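Local atomic coordinates of uncharacterized protein (Bacteroides caccae, PDB entry 4L7A), a protein that is of unknown function but is probably a zinc-binding metallo-peptidase. Residues 52-57 and 95-100. Sequence-based numbering, arbitrary orientation. Where two conformers were deposited one is given.
Sequences HNLVPT and HLIGSA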
loop_
_atom_site.group_PDB
_atom_site.type_symbol
_atom_site.label_atom_id
_atom_site.label_comp_id
_atom_site.label_asym_id
_atom_site.label_seq_id
_atom_site.Cartn_x
_atom_site.Cartn_y
_atom_site.Cartn_z
ATOM N N HIS A 52 15.219 10.228 16.811
ATOM C CA HIS A 52 14.777 11.367 17.643
ATOM C C HIS A 52 13.413 11.916 17.226
ATOM O O HIS A 52 12.782 12.710 17.975
ATOM C CB HIS A 52 15.802 12.484 17.669
ATOM C CG HIS A 52 17.025 12.117 18.404
ATOM N ND1 HIS A 52 18.138 12.929 18.463
ATOM C CD2 HIS A 52 17.312 11.017 19.146
ATOM C CE1 HIS A 52 19.052 12.349 19.229
ATOM N NE2 HIS A 52 18.573 11.189 19.653
ATOM N N ASN A 53 12.928 11.468 16.077
ATOM C CA ASN A 53 11.566 11.707 15.693
ATOM C C ASN A 53 10.455 10.977 16.425
ATOM O O ASN A 53 9.286 11.252 16.174
ATOM C CB ASN A 53 11.399 11.413 14.225
ATOM C CG ASN A 53 11.351 12.651 13.428
ATOM O OD1 ASN A 53 12.097 13.612 13.718
ATOM N ND2 ASN A 53 10.454 12.674 12.397
ATOM N N LEU A 54 10.794 9.989 17.242
ATOM C CA LEU A 54 9.777 9.248 17.966
ATOM C C LEU A 54 8.990 10.195 18.914
ATOM O O LEU A 54 9.590 10.996 19.619
ATOM C CB LEU A 54 10.435 8.187 18.818
ATOM C CG LEU A 54 9.456 7.243 19.520
ATOM C CD1 LEU A 54 8.654 6.462 18.521
ATOM C CD2 LEU A 54 10.260 6.251 20.394
ATOM N N VAL A 55 7.668 10.090 18.865
ATOM C CA VAL A 55 6.733 10.767 19.790
ATOM C C VAL A 55 5.667 9.728 20.219
ATOM O O VAL A 55 5.514 8.697 19.572
ATOM C CB VAL A 55 6.017 11.985 19.135
ATOM C CG1 VAL A 55 7.008 13.048 18.727
ATOM C CG2 VAL A 55 5.172 11.577 17.907
ATOM N N PRO A 56 4.956 9.985 21.324
ATOM C CA PRO A 56 3.911 9.058 21.699
ATOM C C PRO A 56 2.898 8.850 20.563
ATOM O O PRO A 56 2.584 9.768 19.797
ATOM C CB PRO A 56 3.253 9.751 22.893
ATOM C CG PRO A 56 4.330 10.562 23.466
ATOM C CD PRO A 56 5.066 11.103 22.271
ATOM N N THR A 57 2.415 7.632 20.456
ATOM C CA THR A 57 1.453 7.271 19.435
ATOM C C THR A 57 0.112 7.861 19.819
ATOM O O THR A 57 -0.401 7.541 20.868
ATOM C CB THR A 57 1.375 5.727 19.345
ATOM O OG1 THR A 57 2.708 5.228 19.035
ATOM C CG2 THR A 57 0.400 5.280 18.283
ATOM N N HIS A 95 1.921 -2.219 12.578
ATOM C CA HIS A 95 2.243 -1.465 13.813
ATOM C C HIS A 95 2.070 -0.022 13.477
ATOM O O HIS A 95 2.508 0.386 12.421
ATOM C CB HIS A 95 3.708 -1.587 14.195
ATOM C CG HIS A 95 4.070 -2.890 14.810
ATOM N ND1 HIS A 95 5.342 -3.155 15.277
ATOM C CD2 HIS A 95 3.330 -3.984 15.096
ATOM C CE1 HIS A 95 5.381 -4.372 15.804
ATOM N NE2 HIS A 95 4.168 -4.893 15.709
ATOM N N LEU A 96 1.465 0.745 14.349
ATOM C CA LEU A 96 1.468 2.195 14.220
ATOM C C LEU A 96 2.447 2.721 15.244
ATOM O O LEU A 96 2.420 2.303 16.413
ATOM C CB LEU A 96 0.104 2.798 14.500
ATOM C CG LEU A 96 -1.063 2.291 13.710
ATOM C CD1 LEU A 96 -2.257 3.195 13.947
ATOM C CD2 LEU A 96 -0.721 2.277 12.228
ATOM N N ILE A 97 3.324 3.611 14.796
ATOM C CA ILE A 97 4.282 4.275 15.659
ATOM C C ILE A 97 4.199 5.751 15.427
ATOM O O ILE A 97 4.084 6.210 14.293
ATOM C CB ILE A 97 5.712 3.796 15.393
ATOM C CG1 ILE A 97 5.826 2.330 15.747
ATOM C CG2 ILE A 97 6.711 4.547 16.200
ATOM C CD1 ILE A 97 7.271 1.714 15.445
ATOM N N GLY A 98 4.263 6.523 16.500
ATOM C CA GLY A 98 4.173 7.989 16.333
ATOM C C GLY A 98 5.473 8.637 15.844
ATOM O O GLY A 98 6.553 8.263 16.274
ATOM N N SER A 99 5.338 9.628 14.957
ATOM C CA SER A 99 6.458 10.397 14.486
ATOM C C SER A 99 6.190 11.899 14.447
ATOM O O SER A 99 5.075 12.335 14.156
ATOM C CB SER A 99 6.804 9.927 13.088
ATOM O OG SER A 99 8.043 10.464 12.686
ATOM N N ALA A 100 7.230 12.674 14.752
ATOM C CA ALA A 100 7.183 14.108 14.782
ATOM C C ALA A 100 6.905 14.710 13.411
ATOM O O ALA A 100 6.296 15.738 13.346
ATOM C CB ALA A 100 8.461 14.662 15.337
HETATM O O HOH W 1 4.990 6.150 19.537
HETATM O O HOH W 2 2.351 2.669 19.047
#
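With OG anti to the backbone N (chi1 -169°), Ser-99 turns its hydroxyl to Asn-53, which, its chi1 (-103°) away from the staggered positions, brings ND2 to that oxygen. Asn-53 ND2 donates to Ser-99 OG over 3.3 Å, the acceptor near the amide plane; OG is also bonded to Ser-101 O, and ND2 more weakly to Asp-103. Ala-100 N donates to Asn-53 O at 2.9 Å, in the carbonyl plane, and Val-55 N makes a weak, long but nearly straight bond (3.4 Å, 173°) to Gly-98 O. An alanine in place of Asn-53 would remove the amide that bonds Ser-99 OG and, weakly, Asp-103, and would probably leave the loop less firmly held here. The side chains of Leu-54 and Ile-97 cross obliquely, Leu-54 CD1 3.6 Å from Ile-97 CG2. Gly-98 matters sterically: a modelled beta-carbon would clash with Val-55 O and Pro-56 O. Thr-57 OG1 accepts a hydrogen bond from one water (2.5 Å), which also donates to Val-55 O and accepts from Gly-98 N; OG1 donates to a second water, which donates to Leu-96 O. The geometry is that of a single beta bridge, Leu-54 with Ser-99, joining the loop before helix 59-81 to strand 93-98 of the mixed four-stranded sheet and the residues that follow it.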